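Local coordinates for protein epoxide hydrolase (Aspergillus niger, PDB 3G02) that probably opens epoxides by hydrolysis to vicinal diols, as an enantioselective variant of an alpha/beta-hydrolase-fold enzyme obtained by directed evolution, at residues A[152-158]-A[305-311]; A[22-26]-A[75-79]; A[342-346]-A[365-369]; A[329-333]-A[359-363]; A[109-113]-A[183-188]. The protein carries 9 engineered substitutions. All coordinates share one frame. Where two conformers were deposited one is given. Residues are numbered along the deposited sequence.

Contact 1: A[152-158]-A[305-311]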
# COMPACT_ATOMS: atom_id res chain seq x y z
N GLY A 152 9.18 12.25 14.24
CA GLY A 152 8.19 11.23 13.91
C GLY A 152 8.59 9.79 14.18
O GLY A 152 7.77 8.89 14.02
N TYR A 153 9.84 9.55 14.60
CA TYR A 153 10.30 8.19 14.86
C TYR A 153 10.57 7.92 16.34
O TYR A 153 11.22 8.73 17.02
CB TYR A 153 11.60 7.90 14.14
CG TYR A 153 11.57 7.84 12.63
CD1 TYR A 153 11.68 9.01 11.86
CD2 TYR A 153 11.52 6.62 11.96
CE1 TYR A 153 11.70 8.96 10.47
CE2 TYR A 153 11.54 6.56 10.56
CZ TYR A 153 11.63 7.73 9.82
OH TYR A 153 11.67 7.68 8.45
N THR A 154 10.13 6.75 16.78
CA THR A 154 10.37 6.23 18.13
C THR A 154 10.16 7.28 19.23
O THR A 154 9.05 7.78 19.39
CB THR A 154 11.72 5.42 18.24
OG1 THR A 154 12.85 6.30 18.24
CG2 THR A 154 11.85 4.43 17.09
N PHE A 155 11.22 7.63 19.95
CA PHE A 155 11.08 8.49 21.12
C PHE A 155 11.14 9.98 20.82
O PHE A 155 11.02 10.81 21.72
CB PHE A 155 12.07 8.05 22.21
CG PHE A 155 11.98 6.58 22.51
CD1 PHE A 155 10.86 6.08 23.17
CD2 PHE A 155 12.95 5.70 22.07
CE1 PHE A 155 10.74 4.72 23.42
CE2 PHE A 155 12.84 4.33 22.31
CZ PHE A 155 11.73 3.84 22.99
N SER A 156 11.31 10.32 19.54
CA SER A 156 11.09 11.70 19.09
C SER A 156 9.61 11.92 18.82
O SER A 156 8.93 11.05 18.29
CB SER A 156 11.92 12.01 17.85
OG SER A 156 13.27 12.25 18.19
N SER A 157 9.12 13.10 19.20
CA SER A 157 7.73 13.45 18.96
C SER A 157 7.58 14.01 17.55
O SER A 157 8.51 13.96 16.74
CB SER A 157 7.23 14.45 20.01
OG SER A 157 7.80 15.74 19.81
N GLY A 158 6.40 14.54 17.25
CA GLY A 158 6.17 15.17 15.96
C GLY A 158 5.85 14.17 14.86
O GLY A 158 5.66 12.98 15.12
N THR A 305 5.76 2.99 20.10
CA THR A 305 6.01 4.43 20.00
C THR A 305 5.13 5.10 18.94
O THR A 305 5.29 6.28 18.65
CB THR A 305 7.48 4.71 19.65
OG1 THR A 305 7.83 4.03 18.44
CG2 THR A 305 8.40 4.23 20.77
N GLU A 306 4.19 4.33 18.38
CA GLU A 306 3.31 4.82 17.30
C GLU A 306 4.11 5.53 16.21
O GLU A 306 3.73 6.60 15.73
CB GLU A 306 2.22 5.74 17.86
CG GLU A 306 1.26 5.04 18.83
CD GLU A 306 0.26 5.99 19.48
OE1 GLU A 306 0.66 7.08 19.94
OE2 GLU A 306 -0.94 5.63 19.53
N SER A 307 5.24 4.93 15.83
CA SER A 307 6.16 5.51 14.86
C SER A 307 5.57 5.60 13.46
O SER A 307 5.69 6.64 12.81
CB SER A 307 7.45 4.70 14.79
OG SER A 307 8.25 4.91 15.94
N PHE A 308 4.95 4.52 12.99
CA PHE A 308 4.63 4.44 11.58
C PHE A 308 3.80 5.63 11.04
O PHE A 308 4.20 6.24 10.05
CB PHE A 308 3.98 3.12 11.16
CG PHE A 308 3.65 3.09 9.71
CD1 PHE A 308 4.61 2.72 8.78
CD2 PHE A 308 2.41 3.53 9.26
CE1 PHE A 308 4.33 2.75 7.42
CE2 PHE A 308 2.11 3.57 7.90
CZ PHE A 308 3.07 3.17 6.98
N PRO A 309 2.64 5.93 11.66
CA PRO A 309 1.84 7.01 11.09
C PRO A 309 2.51 8.39 11.13
O PRO A 309 2.12 9.27 10.35
CB PRO A 309 0.57 7.01 11.96
CG PRO A 309 0.99 6.36 13.24
CD PRO A 309 1.98 5.31 12.83
N ARG A 310 3.49 8.57 12.01
CA ARG A 310 4.17 9.85 12.18
C ARG A 310 5.42 9.97 11.32
O ARG A 310 5.78 11.06 10.88
CB ARG A 310 4.56 10.04 13.65
CG ARG A 310 3.41 9.89 14.64
CD ARG A 310 3.82 10.22 16.06
NE ARG A 310 4.76 9.24 16.63
CZ ARG A 310 6.00 9.53 17.03
NH1 ARG A 310 6.50 10.76 16.92
NH2 ARG A 310 6.76 8.56 17.55
N ALA A 311 6.08 8.84 11.07
CA ALA A 311 7.39 8.83 10.41
C ALA A 311 7.30 9.02 8.91
O ALA A 311 8.26 9.45 8.27
CB ALA A 311 8.10 7.53 10.73
O HOH W 1 10.80 10.28 7.71
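Arg310, its chi1 m, chi2 t and chi3 m, folds its guanidinium back beside the start of its own short helix and into the mouth of the loop 152-158. There it meets a ring of carbonyl oxygens: Arg310 NH1 donates to Ser156 O (2.8 Å) and to Gly158 O (3.0 Å), and Arg310 NH2 makes a weak bond to Thr154 O (3.0 Å). Within the segment Arg310 NE donates to Glu306 O (3.0 Å) and Arg310 NH2 to Thr305 O (2.9 Å), so the guanidinium N-H groups are shared among carbonyls of both segments. Ser307, chi1 m, turns OG to accept from Thr154 N at 2.8 Å while donating to Thr305 OG1 at 2.7 Å. A type II' turn from Tyr153 to Ser156 folds the loop. Gly152 packs so tightly that a side chain there would collide with Arg310 O. Although its CA-to-CB bond leads away from the helix, Tyr153 (chi1 m) swings its ring so that Ala311 CB lies over one face, 3.5 Å from the ring centroid, a CH-pi contact. Water 1 joins Tyr153 OH (2.8 Å) to Ala311 O (2.7 Å). The side chain of Tyr153 is about 5 Å from that of Tyr315, a predicted proton donor; the contact thus packs helix 307-311 against a loop of the alpha/beta hydrolase fold whose Tyr153 lies beside the predicted active site.

Contact 2: A[22-26]-A[75-79]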
# COMPACT_ATOMS: atom_id res chain seq x y z
N VAL A 22 14.40 4.25 28.38
CA VAL A 22 13.24 3.54 27.84
C VAL A 22 12.63 2.69 28.95
O VAL A 22 13.30 1.85 29.55
CB VAL A 22 13.62 2.65 26.62
CG1 VAL A 22 12.37 1.97 26.05
CG2 VAL A 22 14.32 3.48 25.54
N SER A 23 11.35 2.93 29.23
CA SER A 23 10.63 2.24 30.29
C SER A 23 9.17 2.08 29.89
O SER A 23 8.30 2.82 30.36
CB SER A 23 10.77 3.00 31.61
OG SER A 23 10.20 2.26 32.68
N ILE A 24 8.92 1.12 29.01
CA ILE A 24 7.57 0.85 28.53
C ILE A 24 6.76 0.20 29.65
O ILE A 24 7.17 -0.83 30.19
CB ILE A 24 7.59 -0.07 27.27
CG1 ILE A 24 8.45 0.53 26.14
CG2 ILE A 24 6.16 -0.37 26.79
CD1 ILE A 24 7.99 1.89 25.61
N PRO A 25 5.62 0.82 30.02
CA PRO A 25 4.77 0.25 31.07
C PRO A 25 4.33 -1.17 30.76
O PRO A 25 4.07 -1.50 29.59
CB PRO A 25 3.56 1.20 31.09
CG PRO A 25 4.08 2.48 30.54
CD PRO A 25 5.07 2.08 29.49
N ASP A 26 4.24 -2.00 31.79
CA ASP A 26 3.79 -3.39 31.66
C ASP A 26 2.44 -3.49 30.95
O ASP A 26 2.23 -4.39 30.14
CB ASP A 26 3.70 -4.07 33.04
CG ASP A 26 5.05 -4.47 33.59
OD1 ASP A 26 5.91 -4.95 32.82
OD2 ASP A 26 5.25 -4.32 34.82
N TRP A 75 10.28 -8.12 25.58
CA TRP A 75 10.71 -6.75 25.36
C TRP A 75 11.85 -6.32 26.29
O TRP A 75 12.73 -5.56 25.89
CB TRP A 75 9.52 -5.80 25.52
CG TRP A 75 9.88 -4.35 25.45
CD1 TRP A 75 10.01 -3.49 26.50
CD2 TRP A 75 10.19 -3.59 24.27
NE1 TRP A 75 10.37 -2.25 26.06
CE2 TRP A 75 10.48 -2.28 24.69
CE3 TRP A 75 10.23 -3.90 22.90
CZ2 TRP A 75 10.82 -1.26 23.79
CZ3 TRP A 75 10.57 -2.89 22.01
CH2 TRP A 75 10.86 -1.58 22.46
N ARG A 76 11.83 -6.81 27.53
CA ARG A 76 12.73 -6.28 28.57
C ARG A 76 14.24 -6.39 28.29
O ARG A 76 14.96 -5.40 28.49
CB ARG A 76 12.38 -6.85 29.96
CG ARG A 76 11.01 -6.45 30.48
CD ARG A 76 10.87 -4.95 30.69
NE ARG A 76 9.53 -4.61 31.18
CZ ARG A 76 8.91 -3.45 30.95
NH1 ARG A 76 9.48 -2.51 30.22
NH2 ARG A 76 7.69 -3.25 31.44
N PRO A 77 14.74 -7.56 27.84
CA PRO A 77 16.16 -7.62 27.45
C PRO A 77 16.55 -6.64 26.34
O PRO A 77 17.63 -6.06 26.38
CB PRO A 77 16.33 -9.07 26.98
CG PRO A 77 15.27 -9.82 27.70
CD PRO A 77 14.10 -8.88 27.70
N PHE A 78 15.67 -6.47 25.35
CA PHE A 78 15.90 -5.49 24.30
C PHE A 78 15.92 -4.07 24.86
O PHE A 78 16.79 -3.27 24.52
CB PHE A 78 14.85 -5.63 23.19
CG PHE A 78 14.96 -4.60 22.10
CD1 PHE A 78 16.12 -4.46 21.35
CD2 PHE A 78 13.87 -3.78 21.82
CE1 PHE A 78 16.20 -3.50 20.33
CE2 PHE A 78 13.94 -2.82 20.81
CZ PHE A 78 15.10 -2.68 20.07
N GLU A 79 14.95 -3.77 25.72
CA GLU A 79 14.88 -2.48 26.39
C GLU A 79 16.16 -2.20 27.19
O GLU A 79 16.68 -1.09 27.16
CB GLU A 79 13.66 -2.43 27.31
CG GLU A 79 13.39 -1.09 27.96
CD GLU A 79 12.13 -1.12 28.78
OE1 GLU A 79 12.14 -1.78 29.85
OE2 GLU A 79 11.13 -0.51 28.36
O HOH W 2 8.47 -5.50 33.50
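Ile24 lays its CG1 against the indole of Trp75, 3.4 Å from NE1 and 3.8 Å from CE2, while Val22 CG1 approaches the rim of the same ring at CZ2 (4.2 Å). Both aliphatic side chains leave the loop 22-26 toward the helix that contains residues 75-79, and with Trp75 they form the apolar part of the contact; Leu304 of helix 292-304 adds to the packing on Ile24 and Trp75, and Val22 rests on Phe155. The polar part begins at Glu79, whose extended side chain, with chi1 and chi2 both t, reaches back to the loop. Glu79 OE2 accepts from Ile24 N at 2.8 Å, nearly straight, and from Trp75 NE1 at 3.0 Å, one turn earlier in the helix. Arg76 takes the carbonyl of Ile24: NH1 and NH2 both donate to Ile24 O, at 2.9 and 2.8 Å. The Arg76 guanidinium is held between two carboxylates, NH1 to Glu79 OE1 and NH2 to Asp26 OD1, each a salt bridge of 2.8 Å, and water 2 links Arg76 NE (2.7 Å) with Asp26 OD1 (2.7 Å). Asp26 opens helix 26-38, after Pro25 at its N-cap. Since the NH and CO of Ile24 are both bonded to charged side chains of the helix, the loop is fixed without strand pairing, by an ion network that runs from exposed Asp26 to buried Glu79, beside the apolar packing.

Contact 3: A[342-346]-A[365-369]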
# COMPACT_ATOMS: atom_id res chain seq x y z
N GLY A 342 31.52 11.54 0.48
CA GLY A 342 31.98 10.15 0.48
C GLY A 342 30.82 9.19 0.33
O GLY A 342 29.69 9.51 0.71
N PHE A 343 31.10 8.02 -0.23
CA PHE A 343 30.07 7.02 -0.45
C PHE A 343 30.55 5.60 -0.16
O PHE A 343 31.66 5.22 -0.54
CB PHE A 343 29.53 7.11 -1.88
CG PHE A 343 28.18 6.46 -2.05
CD1 PHE A 343 27.02 7.19 -1.80
CD2 PHE A 343 28.07 5.13 -2.43
CE1 PHE A 343 25.77 6.60 -1.94
CE2 PHE A 343 26.83 4.53 -2.57
CZ PHE A 343 25.68 5.27 -2.33
N SER A 344 29.69 4.84 0.52
CA SER A 344 29.90 3.41 0.72
C SER A 344 28.83 2.63 -0.03
O SER A 344 27.63 2.77 0.25
CB SER A 344 29.87 3.05 2.20
OG SER A 344 31.00 3.58 2.88
N PHE A 345 29.27 1.81 -0.98
CA PHE A 345 28.40 1.06 -1.88
C PHE A 345 28.25 -0.37 -1.39
O PHE A 345 29.24 -1.09 -1.22
CB PHE A 345 29.00 1.07 -3.29
CG PHE A 345 28.20 0.31 -4.31
CD1 PHE A 345 27.33 0.99 -5.18
CD2 PHE A 345 28.32 -1.07 -4.43
CE1 PHE A 345 26.60 0.29 -6.14
CE2 PHE A 345 27.58 -1.78 -5.38
CZ PHE A 345 26.72 -1.10 -6.24
N PHE A 346 27.01 -0.77 -1.15
CA PHE A 346 26.67 -2.15 -0.83
C PHE A 346 25.78 -2.71 -1.94
O PHE A 346 24.81 -2.07 -2.34
CB PHE A 346 26.00 -2.23 0.55
CG PHE A 346 26.91 -1.80 1.67
CD1 PHE A 346 27.79 -2.70 2.26
CD2 PHE A 346 26.90 -0.48 2.12
CE1 PHE A 346 28.63 -2.31 3.29
CE2 PHE A 346 27.75 -0.07 3.15
CZ PHE A 346 28.61 -0.99 3.74
N VAL A 365 35.04 12.54 -3.14
CA VAL A 365 36.48 12.39 -2.89
C VAL A 365 36.80 11.04 -2.26
O VAL A 365 37.96 10.68 -2.07
CB VAL A 365 37.03 13.52 -1.99
CG1 VAL A 365 36.92 14.88 -2.70
CG2 VAL A 365 36.30 13.56 -0.64
N PHE A 366 35.75 10.28 -1.93
CA PHE A 366 35.89 9.03 -1.19
C PHE A 366 34.81 8.06 -1.65
O PHE A 366 33.62 8.39 -1.62
CB PHE A 366 35.78 9.32 0.31
CG PHE A 366 35.89 8.10 1.19
CD1 PHE A 366 34.76 7.33 1.47
CD2 PHE A 366 37.10 7.76 1.77
CE1 PHE A 366 34.86 6.22 2.30
CE2 PHE A 366 37.20 6.65 2.61
CZ PHE A 366 36.08 5.88 2.87
N PHE A 367 35.23 6.89 -2.10
CA PHE A 367 34.31 5.84 -2.52
C PHE A 367 34.84 4.48 -2.09
O PHE A 367 36.02 4.19 -2.27
CB PHE A 367 34.10 5.87 -4.04
CG PHE A 367 33.05 4.91 -4.53
CD1 PHE A 367 31.71 5.30 -4.62
CD2 PHE A 367 33.39 3.62 -4.91
CE1 PHE A 367 30.74 4.42 -5.08
CE2 PHE A 367 32.42 2.73 -5.37
CZ PHE A 367 31.09 3.13 -5.45
N ARG A 368 33.96 3.67 -1.52
CA ARG A 368 34.30 2.30 -1.15
C ARG A 368 33.21 1.35 -1.61
O ARG A 368 32.03 1.56 -1.32
CB ARG A 368 34.51 2.16 0.36
CG ARG A 368 35.65 2.97 0.95
CD ARG A 368 37.00 2.28 0.79
NE ARG A 368 38.08 3.02 1.47
CZ ARG A 368 38.76 4.03 0.94
NH1 ARG A 368 38.50 4.45 -0.29
NH2 ARG A 368 39.71 4.62 1.64
N ASP A 369 33.63 0.31 -2.34
CA ASP A 369 32.78 -0.81 -2.74
C ASP A 369 32.84 -1.91 -1.69
O ASP A 369 33.83 -2.01 -0.96
CB ASP A 369 33.26 -1.39 -4.07
CG ASP A 369 32.65 -0.71 -5.28
OD1 ASP A 369 31.42 -0.46 -5.28
OD2 ASP A 369 33.39 -0.44 -6.25
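Three backbone hydrogen bonds join 342-346 and 365-369, which run parallel; the axes of 342-345 and 365-369 approach to 4.6 Å, with 6° between their directions. Phe343 is bonded through both its polar backbone atoms: its N donates to Phe366 O (2.9 Å), and its O accepts from Arg368 N (2.9 Å). Phe345 N donates to Arg368 O at 2.8 Å and almost straight. Phe366 and Arg368 turn their carbonyls, and Arg368 its amide, to Phe343 and Phe345, the alternation expected of a parallel ladder. CA-H...O contacts supplement it, with Gly342 CA 3.2 Å from Phe366 O and Phe367 CA 3.4 Å from Phe343 O. Arg368 NH1 curls back to Phe367 O (3.2 Å), and Ser344 OG is satisfied by Asp388 and His213. The faces differ in character. On the one bearing Phe343, Phe345 and Phe367, the aromatic side chains pack on each other, Phe343 CD2 to Phe367 CE1 at 3.8 Å and Phe345 CB to Phe367 CZ at 3.6 Å. On the other, Phe366 lies by Gly342, where a CB would be tight against its ring. Strand 362-369 is outermost in the sheet within this chain, and Gly342 and Ser344 bond on their other side to strand 209-214; helix 355-358 of the same beta-alpha-beta unit touches Phe343 and Phe367, while helix 382-396 packs on Phe366 and Arg368 across the sheet.

Contact 4: A[329-333]-A[359-363]. Engineered in segment 329-333: Pro330 (natural residue Met), Tyr331 (natural residue Leu).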
# COMPACT_ATOMS: atom_id res chain seq x y z
N THR A 329 17.23 17.72 -13.22
CA THR A 329 18.63 17.49 -12.86
C THR A 329 19.02 18.12 -11.50
O THR A 329 20.07 18.76 -11.39
CB THR A 329 19.59 17.94 -14.01
OG1 THR A 329 20.95 17.68 -13.65
CG2 THR A 329 19.42 19.44 -14.33
N PRO A 330 18.18 17.93 -10.46
CA PRO A 330 18.43 18.58 -9.17
C PRO A 330 19.73 18.14 -8.48
O PRO A 330 20.41 18.97 -7.87
CB PRO A 330 17.22 18.17 -8.32
CG PRO A 330 16.71 16.92 -8.96
CD PRO A 330 16.96 17.09 -10.42
N TYR A 331 20.07 16.85 -8.59
CA TYR A 331 21.26 16.29 -7.95
C TYR A 331 22.57 16.84 -8.52
O TYR A 331 23.57 16.95 -7.81
CB TYR A 331 21.25 14.76 -8.03
CG TYR A 331 20.22 14.10 -7.13
CD1 TYR A 331 18.89 13.98 -7.54
CD2 TYR A 331 20.58 13.58 -5.89
CE1 TYR A 331 17.94 13.37 -6.71
CE2 TYR A 331 19.64 12.97 -5.06
CZ TYR A 331 18.33 12.86 -5.48
OH TYR A 331 17.40 12.26 -4.66
N GLN A 332 22.55 17.20 -9.81
CA GLN A 332 23.72 17.74 -10.49
C GLN A 332 23.80 19.26 -10.39
O GLN A 332 24.86 19.85 -10.60
CB GLN A 332 23.73 17.32 -11.97
CG GLN A 332 23.90 15.83 -12.23
CD GLN A 332 22.63 15.02 -12.00
OE1 GLN A 332 21.51 15.55 -12.07
NE2 GLN A 332 22.79 13.74 -11.72
N LYS A 333 22.67 19.88 -10.07
CA LYS A 333 22.58 21.34 -10.02
C LYS A 333 22.38 21.84 -8.59
O LYS A 333 23.35 21.91 -7.82
CB LYS A 333 21.47 21.84 -10.95
CG LYS A 333 21.79 21.76 -12.44
CD LYS A 333 22.43 23.04 -12.94
CE LYS A 333 22.78 22.95 -14.42
NZ LYS A 333 24.00 22.12 -14.67
N ALA A 359 29.03 10.32 -8.60
CA ALA A 359 30.03 11.38 -8.79
C ALA A 359 29.46 12.67 -9.40
O ALA A 359 30.02 13.75 -9.20
CB ALA A 359 31.20 10.86 -9.62
N THR A 360 28.36 12.55 -10.14
CA THR A 360 27.73 13.72 -10.77
C THR A 360 26.94 14.55 -9.76
O THR A 360 26.48 15.65 -10.08
CB THR A 360 26.77 13.32 -11.92
OG1 THR A 360 25.60 12.69 -11.39
CG2 THR A 360 27.45 12.40 -12.92
N THR A 361 26.77 14.02 -8.55
CA THR A 361 25.89 14.63 -7.55
C THR A 361 26.64 15.31 -6.40
O THR A 361 26.02 15.87 -5.49
CB THR A 361 24.90 13.59 -6.97
OG1 THR A 361 25.59 12.73 -6.05
CG2 THR A 361 24.29 12.75 -8.07
N GLY A 362 27.96 15.25 -6.43
CA GLY A 362 28.77 15.88 -5.39
C GLY A 362 30.26 15.80 -5.62
O GLY A 362 30.72 15.13 -6.55
N ASN A 363 31.00 16.49 -4.76
CA ASN A 363 32.46 16.44 -4.75
C ASN A 363 32.91 15.12 -4.13
O ASN A 363 33.39 15.07 -2.99
CB ASN A 363 32.99 17.66 -3.97
CG ASN A 363 34.51 17.68 -3.85
OD1 ASN A 363 35.24 17.17 -4.71
ND2 ASN A 363 34.99 18.27 -2.76
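A single hydrogen bond crosses between 329-333 and 359-363: Gln332 NE2 donates to Thr360 OG1 at 3.0 Å with a nearly straight geometry. The amide of Gln332 is used at both ends, since its OE1 accepts from Thr329 OG1 at 2.7 Å, and Thr360 OG1 is in turn bonded to Trp357 O. Two CA-H...O contacts bring the backbones together: Thr361 CA lies 3.3 Å from Tyr331 O, and Gln332 CA 3.5 Å from Thr360 O. Each segment thereby offers one carbonyl to a CA of the other. In the alpha/beta hydrolase fold this is the place where the chain leaves helix 355-358 and enters strand 362-369, the outermost strand of the sheet within this chain; the loop 329-333, which follows the unmodelled residues 322-328, packs against that turn. The apolar contact is between Thr361 CG2 and Tyr331 CB, 3.6 Å apart. Both Tyr331 and its neighbour Pro330 are engineered, replacing Leu and Met. With chi1 at m, the Tyr331 ring packs on Phe197 and Arg200 of helix 194-205, near a bound formic acid probably from the crystallisation liquor, and its side chain remains about 12 Å from that of the predicted nucleophile Asp193.

Contact 5: A[109-113]-A[183-188]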
# COMPACT_ATOMS: atom_id res chain seq x y z
N ALA A 109 37.75 16.29 19.26
CA ALA A 109 36.88 15.23 18.73
C ALA A 109 36.01 15.72 17.58
O ALA A 109 35.41 16.79 17.66
CB ALA A 109 36.03 14.63 19.83
N VAL A 110 35.94 14.92 16.52
CA VAL A 110 35.14 15.27 15.34
C VAL A 110 33.66 14.95 15.59
O VAL A 110 33.31 13.80 15.87
CB VAL A 110 35.61 14.50 14.07
CG1 VAL A 110 34.85 14.99 12.84
CG2 VAL A 110 37.11 14.64 13.87
N PRO A 111 32.79 15.97 15.51
CA PRO A 111 31.35 15.71 15.68
C PRO A 111 30.73 15.06 14.45
O PRO A 111 30.86 15.56 13.34
CB PRO A 111 30.76 17.11 15.87
CG PRO A 111 31.96 18.04 16.04
CD PRO A 111 33.06 17.40 15.29
N ILE A 112 30.06 13.92 14.66
CA ILE A 112 29.37 13.23 13.58
C ILE A 112 27.94 12.92 14.02
O ILE A 112 27.73 12.43 15.13
CB ILE A 112 30.07 11.89 13.17
CG1 ILE A 112 31.57 12.10 12.92
CG2 ILE A 112 29.41 11.29 11.93
CD1 ILE A 112 32.35 10.80 12.80
N ALA A 113 26.97 13.23 13.16
CA ALA A 113 25.60 12.74 13.35
C ALA A 113 25.33 11.67 12.31
O ALA A 113 25.62 11.85 11.13
CB ALA A 113 24.59 13.88 13.23
N PHE A 183 28.34 22.04 18.34
CA PHE A 183 29.06 21.74 17.10
C PHE A 183 28.83 22.75 15.97
O PHE A 183 29.00 22.42 14.80
CB PHE A 183 28.77 20.31 16.64
CG PHE A 183 28.90 19.27 17.73
CD1 PHE A 183 30.01 19.26 18.58
CD2 PHE A 183 27.93 18.29 17.88
CE1 PHE A 183 30.13 18.29 19.58
CE2 PHE A 183 28.04 17.32 18.87
CZ PHE A 183 29.14 17.31 19.72
N GLY A 184 28.48 23.98 16.34
CA GLY A 184 28.30 25.06 15.37
C GLY A 184 29.52 25.34 14.50
O GLY A 184 29.38 25.79 13.36
N SER A 185 30.70 25.06 15.04
CA SER A 185 31.96 25.25 14.30
C SER A 185 32.20 24.20 13.22
O SER A 185 33.06 24.37 12.36
CB SER A 185 33.15 25.28 15.27
OG SER A 185 33.28 24.06 15.98
N GLY A 186 31.44 23.10 13.27
CA GLY A 186 31.53 22.09 12.23
C GLY A 186 31.17 20.69 12.66
O GLY A 186 31.51 20.26 13.76
N TYR A 187 30.46 19.98 11.79
CA TYR A 187 30.15 18.57 12.01
C TYR A 187 30.09 17.83 10.68
O TYR A 187 29.99 18.45 9.62
CB TYR A 187 28.85 18.39 12.79
CG TYR A 187 27.62 18.99 12.13
CD1 TYR A 187 26.92 18.28 11.14
CD2 TYR A 187 27.16 20.24 12.49
CE1 TYR A 187 25.80 18.83 10.53
CE2 TYR A 187 26.03 20.80 11.89
CZ TYR A 187 25.36 20.08 10.91
OH TYR A 187 24.25 20.63 10.31
N ILE A 188 30.15 16.50 10.76
CA ILE A 188 30.02 15.64 9.59
C ILE A 188 28.71 14.85 9.72
O ILE A 188 28.28 14.52 10.82
CB ILE A 188 31.23 14.67 9.47
CG1 ILE A 188 32.51 15.47 9.25
CG2 ILE A 188 31.02 13.66 8.34
CD1 ILE A 188 33.78 14.64 9.29
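Pro111 is the apolar centre, wedged among three residues of 183-188. Pro111 CB lies over one face of the Phe183 ring, 3.5 Å from the centroid and 18° off the normal, a CH-pi contact, and the same atom is 3.8 Å from Tyr187 CB. Pro111 CG reaches Gly186 O at 3.2 Å. Met178 of helix 167-180 packs on Pro111, Phe183 and Tyr187 alike. A second apolar patch is formed by the other face of the sheet, where Val110 CG1 meets Ile188 CD1 at 3.7 Å and Ile112 CG1 comes 4.3 Å from Ile188 CB, under Val393 of helix 382-396. Further out, the backbones pair in parallel: Ile188 N donates to Pro111 O (2.8 Å) and Ala113 N to Ile188 O (3.0 Å), both well aligned, with Ile112 CA 3.2 Å from Ile188 O as a CA-H...O contact. At the edge, 183-186 form a type I turn closed by Gly186 N to Phe183 O (3.0 Å), and Gly186 has backbone angles that call for glycine. Tyr187 OH is hydrogen-bonded to Asp175 of helix 167-180. Strand 110-115 is flanked on its other side by 143-148, so these are central strands of the alpha/beta hydrolase sheet. Having no amide hydrogen to donate, Pro111 contributes to the pairing through its carbonyl, while its ring packs on Phe183, Gly186 and Tyr187.

How the contacts relate
Contacts 3, 4 and 5 all reach the one sheet, but at different depths. The touching residues of contact 5, between central strands, are all buried, whereas contact 3 pairs the outermost strand within this chain, so its last residues are more exposed; contact 4 shares strand 362-369 with it and adds little beyond one side-chain bond. A backbone ladder holds contact 3; contact 5 adds one parallel bridge to apolar packing. Contacts 1 and 2 lie outside the sheet, where arginines bond loop carbonyls instead: neutral backbone carbonyls in the partly buried contact 1, carboxylates as well in contact 2. These two touch, Phe155 CZ of contact 1 being 3.6 Å from Val22 CG1 of contact 2.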